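Local atomic coordinates of SnoaL-like polyketide cyclase (Agrobacterium tumefaciens str. C58, PDB entry 3EHC), a protein that is of unproven function but, as a SnoaL-like member of the NTF2 clan, may act as a polyketide cyclase. Residues B[16-29]-B[41-53]. Sequence-based numbering, arbitrary orientation.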
loop_
_atom_site.group_PDB
_atom_site.type_symbol
_atom_site.label_atom_id
_atom_site.label_comp_id
_atom_site.label_asym_id
_atom_site.label_seq_id
_atom_site.Cartn_x
_atom_site.Cartn_y
_atom_site.Cartn_z
ATOM N N LEU B 16 -1.527 19.817 4.431
ATOM C CA LEU B 16 -2.740 19.187 3.899
ATOM C C LEU B 16 -3.886 19.268 4.907
ATOM O O LEU B 16 -5.023 19.580 4.541
ATOM C CB LEU B 16 -2.470 17.731 3.501
ATOM C CG LEU B 16 -2.236 17.331 2.034
ATOM C CD1 LEU B 16 -1.362 18.297 1.243
ATOM C CD2 LEU B 16 -1.663 15.901 1.959
ATOM N N ASN B 17 -3.579 19.008 6.176
ATOM C CA ASN B 17 -4.579 19.084 7.241
ATOM C C ASN B 17 -5.112 20.476 7.503
ATOM O O ASN B 17 -6.232 20.619 7.970
ATOM C CB ASN B 17 -4.054 18.464 8.527
ATOM C CG ASN B 17 -3.991 16.975 8.445
ATOM O OD1 ASN B 17 -4.718 16.352 7.678
ATOM N ND2 ASN B 17 -3.118 16.390 9.220
ATOM N N HIS B 18 -4.312 21.500 7.218
ATOM C CA HIS B 18 -4.787 22.872 7.269
ATOM C C HIS B 18 -5.274 23.356 5.896
ATOM O O HIS B 18 -5.612 24.532 5.743
ATOM C CB HIS B 18 -3.707 23.790 7.823
ATOM C CG HIS B 18 -3.383 23.533 9.261
ATOM N ND1 HIS B 18 -2.350 22.706 9.658
ATOM C CD2 HIS B 18 -3.947 24.009 10.400
ATOM C CE1 HIS B 18 -2.296 22.679 10.980
ATOM N NE2 HIS B 18 -3.251 23.463 11.455
ATOM N N GLN B 19 -5.334 22.450 4.914
ATOM C CA GLN B 19 -5.737 22.772 3.533
ATOM C C GLN B 19 -4.976 23.982 2.958
ATOM O O GLN B 19 -5.558 24.804 2.246
ATOM C CB GLN B 19 -7.255 22.987 3.446
ATOM C CG GLN B 19 -8.075 21.786 3.954
ATOM C CD GLN B 19 -9.536 21.847 3.547
ATOM O OE1 GLN B 19 -9.868 22.113 2.393
ATOM N NE2 GLN B 19 -10.415 21.574 4.493
ATOM N N ALA B 20 -3.680 24.069 3.283
ATOM C CA ALA B 20 -2.813 25.179 2.869
ATOM C C ALA B 20 -2.162 24.838 1.515
ATOM O O ALA B 20 -0.966 24.553 1.446
ATOM C CB ALA B 20 -1.735 25.463 3.951
ATOM N N PHE B 21 -2.961 24.883 0.447
ATOM C CA PHE B 21 -2.521 24.465 -0.896
ATOM C C PHE B 21 -1.761 25.518 -1.701
ATOM O O PHE B 21 -1.194 25.193 -2.740
ATOM C CB PHE B 21 -3.702 23.968 -1.737
ATOM C CG PHE B 21 -4.485 22.863 -1.086
ATOM C CD1 PHE B 21 -3.839 21.867 -0.346
ATOM C CD2 PHE B 21 -5.874 22.808 -1.221
ATOM C CE1 PHE B 21 -4.570 20.867 0.262
ATOM C CE2 PHE B 21 -6.615 21.794 -0.610
ATOM C CZ PHE B 21 -5.967 20.830 0.126
ATOM N N ASP B 22 -1.750 26.766 -1.230
ATOM C CA ASP B 22 -0.879 27.789 -1.802
ATOM C C ASP B 22 0.577 27.421 -1.541
ATOM O O ASP B 22 1.460 27.785 -2.307
ATOM C CB ASP B 22 -1.162 29.172 -1.194
ATOM C CG ASP B 22 -2.564 29.682 -1.499
ATOM O OD1 ASP B 22 -3.435 28.878 -1.881
ATOM O OD2 ASP B 22 -2.795 30.896 -1.354
ATOM N N GLU B 23 0.807 26.700 -0.442
ATOM C CA GLU B 23 2.145 26.235 -0.035
ATOM C C GLU B 23 2.584 24.924 -0.718
ATOM O O GLU B 23 3.720 24.488 -0.520
ATOM C CB GLU B 23 2.179 26.009 1.501
ATOM C CG GLU B 23 1.591 27.159 2.343
ATOM N N LEU B 24 1.706 24.308 -1.516
ATOM C CA LEU B 24 1.907 22.922 -1.984
ATOM C C LEU B 24 3.228 22.691 -2.723
ATOM O O LEU B 24 3.879 21.659 -2.538
ATOM C CB LEU B 24 0.737 22.497 -2.876
ATOM C CG LEU B 24 0.611 21.040 -3.317
ATOM C CD1 LEU B 24 0.622 20.072 -2.133
ATOM C CD2 LEU B 24 -0.672 20.912 -4.121
ATOM N N GLY B 25 3.623 23.646 -3.552
ATOM C CA GLY B 25 4.889 23.571 -4.274
ATOM C C GLY B 25 6.169 23.555 -3.443
ATOM O O GLY B 25 7.238 23.273 -3.987
ATOM N N THR B 26 6.079 23.872 -2.146
ATOM C CA THR B 26 7.185 23.653 -1.200
ATOM C C THR B 26 7.516 22.171 -1.106
ATOM O O THR B 26 8.678 21.805 -0.962
ATOM C CB THR B 26 6.844 24.217 0.212
ATOM O OG1 THR B 26 6.959 25.644 0.180
ATOM C CG2 THR B 26 7.773 23.667 1.316
ATOM N N PHE B 27 6.481 21.331 -1.224
ATOM C CA PHE B 27 6.564 19.886 -0.991
ATOM C C PHE B 27 6.412 19.016 -2.252
ATOM O O PHE B 27 6.799 17.854 -2.239
ATOM C CB PHE B 27 5.467 19.489 0.001
ATOM C CG PHE B 27 5.484 20.276 1.287
ATOM C CD1 PHE B 27 6.480 20.074 2.224
ATOM C CD2 PHE B 27 4.484 21.199 1.567
ATOM C CE1 PHE B 27 6.492 20.784 3.405
ATOM C CE2 PHE B 27 4.494 21.915 2.750
ATOM C CZ PHE B 27 5.501 21.705 3.670
ATOM N N VAL B 28 5.844 19.562 -3.328
ATOM C CA VAL B 28 5.477 18.770 -4.520
ATOM C C VAL B 28 6.115 19.410 -5.765
ATOM O O VAL B 28 6.005 20.608 -5.967
ATOM C CB VAL B 28 3.917 18.632 -4.660
ATOM C CG1 VAL B 28 3.494 17.921 -5.946
ATOM C CG2 VAL B 28 3.351 17.873 -3.459
ATOM N N ASP B 29 6.813 18.589 -6.556
ATOM C CA ASP B 29 7.496 19.000 -7.785
ATOM C C ASP B 29 6.505 19.567 -8.813
ATOM O O ASP B 29 5.317 19.192 -8.820
ATOM C CB ASP B 29 8.244 17.797 -8.376
ATOM C CG ASP B 29 9.239 18.182 -9.474
ATOM O OD1 ASP B 29 8.858 18.178 -10.676
ATOM O OD2 ASP B 29 10.426 18.442 -9.143
ATOM N N LEU B 41 1.964 19.823 -10.568
ATOM C CA LEU B 41 1.582 20.465 -9.303
ATOM C C LEU B 41 0.111 20.895 -9.290
ATOM O O LEU B 41 -0.570 20.687 -8.290
ATOM C CB LEU B 41 2.473 21.693 -9.024
ATOM C CG LEU B 41 2.378 22.382 -7.653
ATOM C CD1 LEU B 41 2.794 21.458 -6.543
ATOM C CD2 LEU B 41 3.263 23.608 -7.666
ATOM N N SER B 42 -0.379 21.484 -10.388
ATOM C CA SER B 42 -1.774 21.992 -10.423
ATOM C C SER B 42 -2.809 20.858 -10.490
ATOM O O SER B 42 -3.875 20.950 -9.872
ATOM C CB SER B 42 -1.997 23.049 -11.537
ATOM O OG SER B 42 -1.926 22.477 -12.831
ATOM N N GLY B 43 -2.479 19.785 -11.205
ATOM C CA GLY B 43 -3.307 18.584 -11.200
ATOM C C GLY B 43 -3.368 17.911 -9.841
ATOM O O GLY B 43 -4.399 17.380 -9.466
ATOM N N TYR B 44 -2.247 17.948 -9.124
ATOM C CA TYR B 44 -2.106 17.414 -7.784
ATOM C C TYR B 44 -2.914 18.243 -6.787
ATOM O O TYR B 44 -3.613 17.682 -5.932
ATOM C CB TYR B 44 -0.618 17.382 -7.408
ATOM C CG TYR B 44 -0.246 16.374 -6.342
ATOM C CD1 TYR B 44 -0.468 16.658 -5.001
ATOM C CD2 TYR B 44 0.342 15.151 -6.667
ATOM C CE1 TYR B 44 -0.137 15.753 -3.994
ATOM C CE2 TYR B 44 0.682 14.219 -5.658
ATOM C CZ TYR B 44 0.433 14.538 -4.319
ATOM O OH TYR B 44 0.752 13.675 -3.279
ATOM N N ARG B 45 -2.827 19.566 -6.901
ATOM C CA ARG B 45 -3.632 20.487 -6.084
ATOM C C ARG B 45 -5.123 20.242 -6.300
ATOM O O ARG B 45 -5.886 20.202 -5.346
ATOM C CB ARG B 45 -3.280 21.944 -6.409
ATOM C CG ARG B 45 -4.004 22.982 -5.549
ATOM C CD ARG B 45 -3.560 24.429 -5.857
ATOM N NE ARG B 45 -2.159 24.683 -5.482
ATOM C CZ ARG B 45 -1.136 24.834 -6.334
ATOM N NH1 ARG B 45 -1.303 24.761 -7.659
ATOM N NH2 ARG B 45 0.083 25.065 -5.853
ATOM N N ASP B 46 -5.530 20.084 -7.556
ATOM C CA ASP B 46 -6.941 19.819 -7.904
ATOM C C ASP B 46 -7.435 18.532 -7.280
ATOM O O ASP B 46 -8.568 18.452 -6.838
ATOM C CB ASP B 46 -7.145 19.680 -9.427
ATOM C CG ASP B 46 -6.892 20.958 -10.187
ATOM O OD1 ASP B 46 -6.919 22.060 -9.581
ATOM O OD2 ASP B 46 -6.674 20.846 -11.414
HETATM N N MSE B 47 -6.585 17.516 -7.302
HETATM C CA MSE B 47 -6.880 16.227 -6.686
HETATM C C MSE B 47 -7.150 16.341 -5.191
HETATM O O MSE B 47 -8.120 15.782 -4.713
HETATM C CB MSE B 47 -5.737 15.243 -6.927
HETATM C CG MSE B 47 -5.842 13.933 -6.161
HETATM SE SE MSE B 47 -4.237 12.820 -6.304
HETATM C CE MSE B 47 -3.009 13.743 -5.065
ATOM N N LEU B 48 -6.295 17.058 -4.464
ATOM C CA LEU B 48 -6.483 17.272 -3.025
ATOM C C LEU B 48 -7.702 18.165 -2.713
ATOM O O LEU B 48 -8.397 17.909 -1.743
ATOM C CB LEU B 48 -5.223 17.857 -2.382
ATOM C CG LEU B 48 -3.912 17.108 -2.555
ATOM C CD1 LEU B 48 -2.727 18.043 -2.222
ATOM C CD2 LEU B 48 -3.922 15.852 -1.685
ATOM N N VAL B 49 -7.939 19.203 -3.518
ATOM C CA VAL B 49 -9.122 20.064 -3.374
ATOM C C VAL B 49 -10.410 19.229 -3.530
ATOM O O VAL B 49 -11.402 19.440 -2.825
ATOM C CB VAL B 49 -9.104 21.243 -4.401
ATOM C CG1 VAL B 49 -10.494 21.852 -4.600
ATOM C CG2 VAL B 49 -8.116 22.328 -3.957
ATOM N N LYS B 50 -10.391 18.287 -4.465
ATOM C CA LYS B 50 -11.536 17.410 -4.713
ATOM C C LYS B 50 -11.762 16.401 -3.578
ATOM O O LYS B 50 -12.910 16.157 -3.181
ATOM C CB LYS B 50 -11.356 16.612 -6.018
ATOM C CG LYS B 50 -12.662 15.961 -6.551
ATOM C CD LYS B 50 -12.434 14.550 -7.109
ATOM C CE LYS B 50 -13.665 14.007 -7.835
ATOM N NZ LYS B 50 -14.933 14.198 -7.062
ATOM N N ASP B 51 -10.666 15.825 -3.072
ATOM C CA ASP B 51 -10.697 14.929 -1.908
ATOM C C ASP B 51 -11.358 15.597 -0.693
ATOM O O ASP B 51 -12.157 14.960 -0.008
ATOM C CB ASP B 51 -9.276 14.461 -1.502
ATOM C CG ASP B 51 -8.597 13.544 -2.539
ATOM O OD1 ASP B 51 -9.217 13.186 -3.584
ATOM O OD2 ASP B 51 -7.409 13.181 -2.287
ATOM N N PHE B 52 -11.022 16.856 -0.421
ATOM C CA PHE B 52 -11.635 17.565 0.687
ATOM C C PHE B 52 -13.089 17.933 0.401
ATOM O O PHE B 52 -13.898 17.939 1.321
ATOM C CB PHE B 52 -10.798 18.770 1.083
ATOM C CG PHE B 52 -9.679 18.425 2.015
ATOM C CD1 PHE B 52 -9.911 18.286 3.374
ATOM C CD2 PHE B 52 -8.396 18.215 1.538
ATOM C CE1 PHE B 52 -8.863 17.965 4.238
ATOM C CE2 PHE B 52 -7.358 17.907 2.398
ATOM C CZ PHE B 52 -7.593 17.788 3.740
ATOM N N ALA B 53 -13.425 18.229 -0.861
ATOM C CA ALA B 53 -14.821 18.525 -1.225
ATOM C C ALA B 53 -15.677 17.272 -0.974
ATOM O O ALA B 53 -16.783 17.337 -0.427
ATOM C CB ALA B 53 -14.926 18.951 -2.704
#
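Residues 16-29 run roughly antiparallel to helix 41-53: the nearest CA pairs shift from Leu16-Leu48 and Gln19-Val49, through Phe21-Arg45 at 6.6 Å, to Asp29-Leu41. Helix 5-17 closes in a Schellman motif with Gln19, at positive phi, as its C-prime residue. The Gln19 side chain, extended beyond CG, lies over one face of Phe52, its amide 15° from parallel to the ring and CG 3.9 Å from the centroid. Phe52 CD2 comes to the edge of the Phe21 ring, near its plane, 3.8 Å from Phe21 CZ, while Phe21 CD2 packs against Val49 CG2. In what is expected to be the cone-like fold of the NTF2 clan, the contact joins the end of helix 5-17 and the turn after it to helix 40-54; Tyr44, hydrogen-bonded to Tyr12, and Val28 touch strand 110-118 of the mixed sheet. Arg45 NE donates to Phe21 O at 3.0 Å, nearly straight at 165°; the oxygen lies in the guanidinium plane, although the donor sits above the carbonyl plane. NH2 adds a weak bond to the same oxygen. A bend at chi3 (-67°) brings the guanidinium there, with Leu24 CD2 over one face and packed on Arg45 CB; Leu24 CD1 meets Leu48 CD1 tip to tip. Leu41 CD1 wedges against Val28 CB at 3.6 Å, and Val28 CG1 makes a CH-pi contact over one face of the Tyr44 ring.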